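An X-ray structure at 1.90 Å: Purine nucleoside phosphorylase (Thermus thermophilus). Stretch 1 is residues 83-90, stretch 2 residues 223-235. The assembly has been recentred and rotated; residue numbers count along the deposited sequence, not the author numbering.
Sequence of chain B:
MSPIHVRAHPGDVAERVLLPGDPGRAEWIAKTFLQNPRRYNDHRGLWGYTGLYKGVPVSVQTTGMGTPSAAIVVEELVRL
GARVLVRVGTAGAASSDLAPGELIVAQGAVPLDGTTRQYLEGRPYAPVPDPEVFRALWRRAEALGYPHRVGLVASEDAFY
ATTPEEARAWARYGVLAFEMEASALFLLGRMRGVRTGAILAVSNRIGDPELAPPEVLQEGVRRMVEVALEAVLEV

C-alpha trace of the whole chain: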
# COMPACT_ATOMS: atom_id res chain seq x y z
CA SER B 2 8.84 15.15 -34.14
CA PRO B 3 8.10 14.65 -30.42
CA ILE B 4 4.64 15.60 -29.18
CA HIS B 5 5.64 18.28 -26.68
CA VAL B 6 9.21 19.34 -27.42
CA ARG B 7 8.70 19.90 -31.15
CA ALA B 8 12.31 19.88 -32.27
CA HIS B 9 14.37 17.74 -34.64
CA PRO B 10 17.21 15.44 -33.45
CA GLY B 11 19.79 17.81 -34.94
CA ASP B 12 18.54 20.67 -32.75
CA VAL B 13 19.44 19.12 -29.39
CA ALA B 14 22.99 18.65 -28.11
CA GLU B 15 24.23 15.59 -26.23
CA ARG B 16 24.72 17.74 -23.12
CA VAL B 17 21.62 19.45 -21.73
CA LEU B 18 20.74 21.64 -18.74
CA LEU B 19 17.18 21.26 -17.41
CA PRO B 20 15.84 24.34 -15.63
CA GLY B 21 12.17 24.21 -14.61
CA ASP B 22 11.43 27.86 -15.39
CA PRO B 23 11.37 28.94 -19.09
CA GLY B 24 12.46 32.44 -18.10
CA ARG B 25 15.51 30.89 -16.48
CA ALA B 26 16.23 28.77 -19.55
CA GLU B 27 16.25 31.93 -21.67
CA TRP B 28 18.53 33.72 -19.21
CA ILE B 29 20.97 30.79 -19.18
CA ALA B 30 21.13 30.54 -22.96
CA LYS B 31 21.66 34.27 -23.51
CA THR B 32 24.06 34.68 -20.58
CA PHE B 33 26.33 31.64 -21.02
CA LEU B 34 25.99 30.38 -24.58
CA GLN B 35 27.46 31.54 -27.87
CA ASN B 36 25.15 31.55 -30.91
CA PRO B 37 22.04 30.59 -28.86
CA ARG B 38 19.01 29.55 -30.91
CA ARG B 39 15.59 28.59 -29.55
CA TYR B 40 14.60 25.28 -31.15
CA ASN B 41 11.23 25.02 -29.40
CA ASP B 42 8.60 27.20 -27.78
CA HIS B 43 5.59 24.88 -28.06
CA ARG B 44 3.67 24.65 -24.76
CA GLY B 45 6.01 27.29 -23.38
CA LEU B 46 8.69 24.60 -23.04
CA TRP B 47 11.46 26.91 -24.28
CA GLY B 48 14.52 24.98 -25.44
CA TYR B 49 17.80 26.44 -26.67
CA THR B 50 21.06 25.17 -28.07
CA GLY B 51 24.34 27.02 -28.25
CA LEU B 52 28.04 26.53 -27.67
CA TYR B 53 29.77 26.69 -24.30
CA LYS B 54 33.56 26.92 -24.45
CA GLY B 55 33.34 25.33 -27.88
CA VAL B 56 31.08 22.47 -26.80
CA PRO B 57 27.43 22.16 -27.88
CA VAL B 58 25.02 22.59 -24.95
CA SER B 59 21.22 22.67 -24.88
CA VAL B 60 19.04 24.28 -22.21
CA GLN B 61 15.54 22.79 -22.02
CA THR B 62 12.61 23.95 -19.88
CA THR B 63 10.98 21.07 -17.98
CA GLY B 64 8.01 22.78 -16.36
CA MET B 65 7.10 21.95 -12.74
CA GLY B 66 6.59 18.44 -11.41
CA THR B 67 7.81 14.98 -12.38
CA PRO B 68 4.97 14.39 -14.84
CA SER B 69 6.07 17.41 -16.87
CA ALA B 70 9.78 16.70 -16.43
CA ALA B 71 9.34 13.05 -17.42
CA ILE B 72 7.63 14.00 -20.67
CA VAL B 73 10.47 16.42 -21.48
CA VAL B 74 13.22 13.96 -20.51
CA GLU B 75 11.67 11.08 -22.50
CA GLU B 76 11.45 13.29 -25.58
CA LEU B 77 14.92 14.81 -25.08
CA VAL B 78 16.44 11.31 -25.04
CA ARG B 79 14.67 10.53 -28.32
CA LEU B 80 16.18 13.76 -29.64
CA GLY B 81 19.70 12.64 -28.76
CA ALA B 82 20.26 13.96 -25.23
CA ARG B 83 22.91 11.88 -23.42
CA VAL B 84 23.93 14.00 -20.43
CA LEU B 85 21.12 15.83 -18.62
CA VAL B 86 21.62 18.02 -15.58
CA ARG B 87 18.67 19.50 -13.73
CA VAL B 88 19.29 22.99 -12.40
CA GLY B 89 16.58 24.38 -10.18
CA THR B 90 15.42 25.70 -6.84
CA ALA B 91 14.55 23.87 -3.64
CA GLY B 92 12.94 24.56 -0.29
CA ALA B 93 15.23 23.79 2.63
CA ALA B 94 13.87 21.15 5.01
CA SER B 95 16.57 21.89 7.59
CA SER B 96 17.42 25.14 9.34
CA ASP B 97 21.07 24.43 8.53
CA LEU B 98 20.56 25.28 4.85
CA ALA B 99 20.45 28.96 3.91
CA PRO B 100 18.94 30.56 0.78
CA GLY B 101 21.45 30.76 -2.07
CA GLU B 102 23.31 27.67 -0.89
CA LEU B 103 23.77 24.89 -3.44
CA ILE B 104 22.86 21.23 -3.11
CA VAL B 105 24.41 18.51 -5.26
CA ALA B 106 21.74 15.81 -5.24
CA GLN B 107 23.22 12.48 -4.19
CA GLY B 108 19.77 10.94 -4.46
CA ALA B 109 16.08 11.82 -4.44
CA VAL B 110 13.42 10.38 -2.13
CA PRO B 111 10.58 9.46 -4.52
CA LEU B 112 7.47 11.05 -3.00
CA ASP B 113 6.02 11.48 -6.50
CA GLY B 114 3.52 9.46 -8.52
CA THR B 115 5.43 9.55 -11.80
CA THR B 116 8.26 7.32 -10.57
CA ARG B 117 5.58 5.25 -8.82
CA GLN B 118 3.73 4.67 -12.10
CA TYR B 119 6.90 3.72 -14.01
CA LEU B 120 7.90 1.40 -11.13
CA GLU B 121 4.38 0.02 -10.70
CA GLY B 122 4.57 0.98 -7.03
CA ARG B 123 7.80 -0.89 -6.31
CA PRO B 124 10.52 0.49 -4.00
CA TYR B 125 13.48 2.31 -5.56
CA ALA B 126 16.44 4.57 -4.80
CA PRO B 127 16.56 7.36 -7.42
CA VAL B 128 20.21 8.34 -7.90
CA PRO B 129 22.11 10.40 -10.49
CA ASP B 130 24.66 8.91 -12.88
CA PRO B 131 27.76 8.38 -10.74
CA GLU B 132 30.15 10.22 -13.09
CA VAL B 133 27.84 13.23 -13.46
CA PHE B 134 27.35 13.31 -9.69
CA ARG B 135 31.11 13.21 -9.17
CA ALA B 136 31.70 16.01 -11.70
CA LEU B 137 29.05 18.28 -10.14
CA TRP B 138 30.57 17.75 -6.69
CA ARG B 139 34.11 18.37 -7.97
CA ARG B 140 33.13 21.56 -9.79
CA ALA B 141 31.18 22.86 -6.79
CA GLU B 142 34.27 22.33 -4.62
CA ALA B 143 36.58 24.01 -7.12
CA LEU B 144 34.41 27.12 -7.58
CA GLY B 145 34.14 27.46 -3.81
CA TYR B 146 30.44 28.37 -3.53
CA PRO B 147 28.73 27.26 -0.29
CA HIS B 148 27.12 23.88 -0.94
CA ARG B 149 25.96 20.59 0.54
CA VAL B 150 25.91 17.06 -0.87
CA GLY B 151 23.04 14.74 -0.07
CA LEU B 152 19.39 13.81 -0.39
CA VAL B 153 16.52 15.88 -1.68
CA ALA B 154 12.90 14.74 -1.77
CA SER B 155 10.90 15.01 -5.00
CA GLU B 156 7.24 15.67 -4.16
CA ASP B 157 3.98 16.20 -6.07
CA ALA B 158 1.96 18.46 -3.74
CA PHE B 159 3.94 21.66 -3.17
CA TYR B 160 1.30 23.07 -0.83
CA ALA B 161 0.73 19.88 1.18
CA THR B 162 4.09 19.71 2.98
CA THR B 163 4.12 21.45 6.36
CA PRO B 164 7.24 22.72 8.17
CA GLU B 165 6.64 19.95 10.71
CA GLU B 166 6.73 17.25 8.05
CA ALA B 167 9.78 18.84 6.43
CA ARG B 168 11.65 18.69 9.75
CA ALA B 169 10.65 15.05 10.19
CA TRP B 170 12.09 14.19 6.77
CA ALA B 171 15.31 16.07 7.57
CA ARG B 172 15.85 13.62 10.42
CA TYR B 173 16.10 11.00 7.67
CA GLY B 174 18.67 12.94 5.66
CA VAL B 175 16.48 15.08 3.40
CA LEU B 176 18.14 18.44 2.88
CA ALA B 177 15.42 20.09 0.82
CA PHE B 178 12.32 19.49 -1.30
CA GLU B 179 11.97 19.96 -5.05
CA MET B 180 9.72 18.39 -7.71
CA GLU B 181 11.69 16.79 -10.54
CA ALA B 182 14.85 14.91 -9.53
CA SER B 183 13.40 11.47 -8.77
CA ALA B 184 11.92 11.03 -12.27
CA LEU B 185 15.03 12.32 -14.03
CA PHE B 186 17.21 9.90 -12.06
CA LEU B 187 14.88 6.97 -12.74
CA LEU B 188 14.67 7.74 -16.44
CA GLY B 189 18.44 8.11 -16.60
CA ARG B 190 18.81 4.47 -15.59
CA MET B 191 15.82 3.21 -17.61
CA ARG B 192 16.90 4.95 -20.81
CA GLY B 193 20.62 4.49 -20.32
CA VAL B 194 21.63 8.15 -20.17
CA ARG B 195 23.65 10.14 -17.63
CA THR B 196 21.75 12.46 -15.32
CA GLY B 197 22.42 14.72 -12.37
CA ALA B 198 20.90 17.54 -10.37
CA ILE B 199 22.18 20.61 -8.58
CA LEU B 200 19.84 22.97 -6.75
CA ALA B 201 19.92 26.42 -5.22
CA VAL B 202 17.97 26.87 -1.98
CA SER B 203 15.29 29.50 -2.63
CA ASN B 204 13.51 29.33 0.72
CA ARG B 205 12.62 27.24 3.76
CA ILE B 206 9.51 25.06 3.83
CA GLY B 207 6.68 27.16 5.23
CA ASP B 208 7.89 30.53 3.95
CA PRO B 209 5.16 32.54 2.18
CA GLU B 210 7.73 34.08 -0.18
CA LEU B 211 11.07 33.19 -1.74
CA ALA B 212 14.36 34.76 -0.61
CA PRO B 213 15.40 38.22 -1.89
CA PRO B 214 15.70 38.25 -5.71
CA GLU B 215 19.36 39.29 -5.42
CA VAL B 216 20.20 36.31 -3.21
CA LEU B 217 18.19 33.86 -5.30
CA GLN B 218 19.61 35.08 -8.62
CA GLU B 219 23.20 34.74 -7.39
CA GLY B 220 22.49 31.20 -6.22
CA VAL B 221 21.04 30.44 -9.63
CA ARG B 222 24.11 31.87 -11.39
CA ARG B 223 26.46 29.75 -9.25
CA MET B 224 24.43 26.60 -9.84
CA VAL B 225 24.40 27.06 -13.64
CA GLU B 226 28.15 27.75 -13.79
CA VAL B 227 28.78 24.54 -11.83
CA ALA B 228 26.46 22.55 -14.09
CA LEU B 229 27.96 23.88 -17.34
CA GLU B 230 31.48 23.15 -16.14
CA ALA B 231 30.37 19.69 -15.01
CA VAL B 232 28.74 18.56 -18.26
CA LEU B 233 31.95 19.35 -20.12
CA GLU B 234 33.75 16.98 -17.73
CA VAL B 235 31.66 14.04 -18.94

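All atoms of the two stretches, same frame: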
# COMPACT_ATOMS: atom_id res chain seq x y z
N ARG B 83 22.15 12.95 -24.07
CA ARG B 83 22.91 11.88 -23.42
C ARG B 83 23.33 12.23 -22.00
O ARG B 83 23.48 11.34 -21.16
CB ARG B 83 24.14 11.56 -24.26
CG ARG B 83 23.80 11.01 -25.63
CD ARG B 83 23.20 9.61 -25.51
NE ARG B 83 22.26 9.31 -26.58
CZ ARG B 83 22.52 9.41 -27.88
NH1 ARG B 83 23.72 9.80 -28.29
NH2 ARG B 83 21.58 9.12 -28.78
N VAL B 84 23.54 13.51 -21.74
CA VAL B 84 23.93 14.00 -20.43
C VAL B 84 22.93 15.10 -20.06
O VAL B 84 22.89 16.15 -20.70
CB VAL B 84 25.36 14.57 -20.45
CG1 VAL B 84 25.75 15.09 -19.08
CG2 VAL B 84 26.34 13.49 -20.90
N LEU B 85 22.13 14.85 -19.03
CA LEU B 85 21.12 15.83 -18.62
C LEU B 85 21.25 16.23 -17.16
O LEU B 85 21.15 15.39 -16.27
CB LEU B 85 19.71 15.27 -18.88
CG LEU B 85 19.44 14.77 -20.30
CD1 LEU B 85 20.02 13.37 -20.46
CD2 LEU B 85 17.94 14.73 -20.57
N VAL B 86 21.46 17.52 -16.93
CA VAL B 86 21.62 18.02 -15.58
C VAL B 86 20.53 19.01 -15.19
O VAL B 86 20.40 20.09 -15.78
CB VAL B 86 23.00 18.70 -15.40
CG1 VAL B 86 23.12 19.30 -14.00
CG2 VAL B 86 24.11 17.66 -15.62
N ARG B 87 19.72 18.62 -14.22
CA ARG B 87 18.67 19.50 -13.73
C ARG B 87 19.29 20.62 -12.92
O ARG B 87 20.20 20.39 -12.12
CB ARG B 87 17.66 18.74 -12.85
CG ARG B 87 16.75 19.66 -12.03
CD ARG B 87 15.61 18.90 -11.36
NE ARG B 87 15.07 19.60 -10.19
CZ ARG B 87 14.47 20.79 -10.23
NH1 ARG B 87 14.30 21.42 -11.39
NH2 ARG B 87 14.04 21.34 -9.10
N VAL B 88 18.83 21.84 -13.15
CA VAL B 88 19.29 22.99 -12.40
C VAL B 88 18.00 23.67 -11.96
O VAL B 88 17.18 24.06 -12.79
CB VAL B 88 20.14 23.97 -13.25
CG1 VAL B 88 21.50 23.35 -13.55
CG2 VAL B 88 19.42 24.33 -14.55
N GLY B 89 17.80 23.77 -10.65
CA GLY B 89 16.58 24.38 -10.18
C GLY B 89 16.68 24.90 -8.77
O GLY B 89 17.77 25.03 -8.21
N THR B 90 15.51 25.19 -8.20
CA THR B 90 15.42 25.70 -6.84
C THR B 90 14.84 24.64 -5.92
O THR B 90 14.21 23.68 -6.37
CB THR B 90 14.53 26.94 -6.80
OG1 THR B 90 13.29 26.63 -7.45
CG2 THR B 90 15.20 28.11 -7.50
N ARG B 223 25.43 30.68 -9.73
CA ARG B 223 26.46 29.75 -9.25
C ARG B 223 26.14 28.32 -9.67
O ARG B 223 27.01 27.58 -10.12
CB ARG B 223 26.56 29.83 -7.73
CG ARG B 223 26.97 31.19 -7.19
CD ARG B 223 26.86 31.22 -5.67
NE ARG B 223 27.39 32.46 -5.11
CZ ARG B 223 27.46 32.72 -3.82
NH1 ARG B 223 27.04 31.82 -2.93
NH2 ARG B 223 27.97 33.87 -3.40
N MET B 224 24.88 27.94 -9.49
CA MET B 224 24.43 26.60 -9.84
C MET B 224 24.61 26.29 -11.33
O MET B 224 25.05 25.20 -11.70
CB MET B 224 22.97 26.46 -9.41
CG MET B 224 22.12 25.56 -10.26
SD MET B 224 20.46 25.53 -9.57
CE MET B 224 19.69 26.93 -10.37
N VAL B 225 24.27 27.25 -12.19
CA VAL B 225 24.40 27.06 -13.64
C VAL B 225 25.87 26.95 -14.06
O VAL B 225 26.22 26.12 -14.90
CB VAL B 225 23.74 28.23 -14.40
CG1 VAL B 225 24.01 28.11 -15.90
CG2 VAL B 225 22.23 28.23 -14.14
N GLU B 226 26.73 27.78 -13.48
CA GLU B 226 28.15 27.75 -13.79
C GLU B 226 28.71 26.37 -13.42
O GLU B 226 29.49 25.78 -14.17
CB GLU B 226 28.90 28.83 -13.01
CG GLU B 226 30.39 28.88 -13.30
CD GLU B 226 31.11 29.95 -12.50
OE1 GLU B 226 32.32 30.16 -12.75
OE2 GLU B 226 30.48 30.56 -11.61
N VAL B 227 28.31 25.86 -12.26
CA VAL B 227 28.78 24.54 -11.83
C VAL B 227 28.30 23.47 -12.80
O VAL B 227 29.08 22.62 -13.23
CB VAL B 227 28.26 24.19 -10.41
CG1 VAL B 227 28.54 22.73 -10.10
CG2 VAL B 227 28.95 25.08 -9.37
N ALA B 228 27.03 23.53 -13.17
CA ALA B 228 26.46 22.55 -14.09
C ALA B 228 27.13 22.57 -15.47
O ALA B 228 27.43 21.52 -16.03
CB ALA B 228 24.95 22.76 -14.22
N LEU B 229 27.34 23.76 -16.02
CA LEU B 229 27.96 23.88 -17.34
C LEU B 229 29.36 23.29 -17.31
O LEU B 229 29.75 22.52 -18.19
CB LEU B 229 28.01 25.35 -17.77
CG LEU B 229 26.65 25.95 -18.18
CD1 LEU B 229 26.74 27.45 -18.29
CD2 LEU B 229 26.21 25.34 -19.51
N GLU B 230 30.13 23.66 -16.29
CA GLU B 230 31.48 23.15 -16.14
C GLU B 230 31.48 21.63 -15.99
O GLU B 230 32.33 20.93 -16.55
CB GLU B 230 32.14 23.79 -14.91
CG GLU B 230 32.47 25.25 -15.11
CD GLU B 230 33.49 25.46 -16.21
OE1 GLU B 230 33.19 26.19 -17.18
OE2 GLU B 230 34.59 24.89 -16.11
N ALA B 231 30.50 21.12 -15.24
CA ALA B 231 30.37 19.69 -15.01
C ALA B 231 30.06 18.87 -16.26
O ALA B 231 30.67 17.82 -16.48
CB ALA B 231 29.31 19.44 -13.93
N VAL B 232 29.11 19.33 -17.07
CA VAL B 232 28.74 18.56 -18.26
C VAL B 232 29.87 18.46 -19.27
O VAL B 232 29.89 17.54 -20.10
CB VAL B 232 27.48 19.13 -18.98
CG1 VAL B 232 26.27 19.00 -18.07
CG2 VAL B 232 27.70 20.57 -19.39
N LEU B 233 30.81 19.39 -19.21
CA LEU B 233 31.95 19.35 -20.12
C LEU B 233 32.95 18.31 -19.63
O LEU B 233 33.78 17.82 -20.40
CB LEU B 233 32.61 20.73 -20.20
CG LEU B 233 32.21 21.61 -21.40
CD1 LEU B 233 30.70 21.76 -21.46
CD2 LEU B 233 32.88 22.97 -21.27
N GLU B 234 32.86 17.96 -18.35
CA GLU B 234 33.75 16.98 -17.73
C GLU B 234 33.35 15.55 -18.06
O GLU B 234 34.11 14.61 -17.81
CB GLU B 234 33.73 17.15 -16.21
CG GLU B 234 34.17 18.51 -15.72
CD GLU B 234 35.67 18.67 -15.71
OE1 GLU B 234 36.31 18.41 -16.76
OE2 GLU B 234 36.21 19.06 -14.66
N VAL B 235 32.15 15.37 -18.59
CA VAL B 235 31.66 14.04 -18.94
C VAL B 235 31.35 13.95 -20.43
O VAL B 235 31.32 12.82 -20.95
CB VAL B 235 30.39 13.68 -18.14
CG1 VAL B 235 30.71 13.62 -16.65
CG2 VAL B 235 29.30 14.72 -18.38
OXT VAL B 235 31.14 15.02 -21.05

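The two stretches form a helix-on-strand packing. Strand 84-90 and the helix that opens stretch 2 run nearly antiparallel, at 174° between their N-to-C directions, with axes 8.7 Å apart at closest approach. The register follows from the nearest CA pairs: Val88 CA to Val225 CA at 6.6 Å, Val86 CA to Ala228 CA at 6.8 Å and Val84 CA to Val232 CA at 7.0 Å, so the strand numbering falls as the helix numbering rises. No hydrogen bond crosses the interface; its 381 Å² of buried surface, summed over both sides, is built mainly from apolar contact.

Arg223, the first residue of stretch 2, stays out of reach, but its O accepts a helical hydrogen bond from Val227 N at 3.0 Å. Met224 makes the first contact. Its CA-to-CB bond points toward the strand, and its CG lies 3.9 Å from Val88 CB. Its SD approaches the backbone, 3.9 Å from Val88 C and 3.1 Å from Gly89 O. The last distance is short for a sulfur-oxygen pair, and since a thioether carries no proton to donate, it is best read as close polar packing. Gly89 contributes backbone alone; a CB in ideal position would point away from the helix and lie 2.5 Å from Arg87 NH1.

Val225 points sideways, and despite its close CA register with Val88, its nearest side-chain approach to the strand is 4.8 Å, from Val225 CG2 to Val88 CG2. Glu226 and Val227 are out of reach. One turn after Met224, Ala228 again faces the strand. Its CB sits 3.6 Å from Val88 CG1 and 3.9 Å from Val86 CG1, so a single methyl touches two valines that are neighbours on the same face of the strand. The alternation behind this is plain in the directions: Val84, Val86 and Val88 point toward the helix, whereas Leu85 and Arg87 point away.

Leu229 points away and Glu230 is out of reach. Ala231 is directed toward the strand, yet Ala231 CB comes no nearer to the strand than 5.8 Å, at Val86 CG2. The next contact comes at Val232, four residues after Ala228, and the bond from Val232 N to Ala228 O (2.9 Å) ties these contact positions together. Val232 CG1 meets Val86 CG2 at 3.5 Å and Val84 CG1 at 4.1 Å, branched side chains in van der Waals contact.

Leu233 and Glu234 do not reach the strand. The chain closes with Val235, whose CG2 packs 3.6 Å from Val84 CG1, bringing an apolar side chain to the strand from the residue that also carries the C-terminal carboxylate.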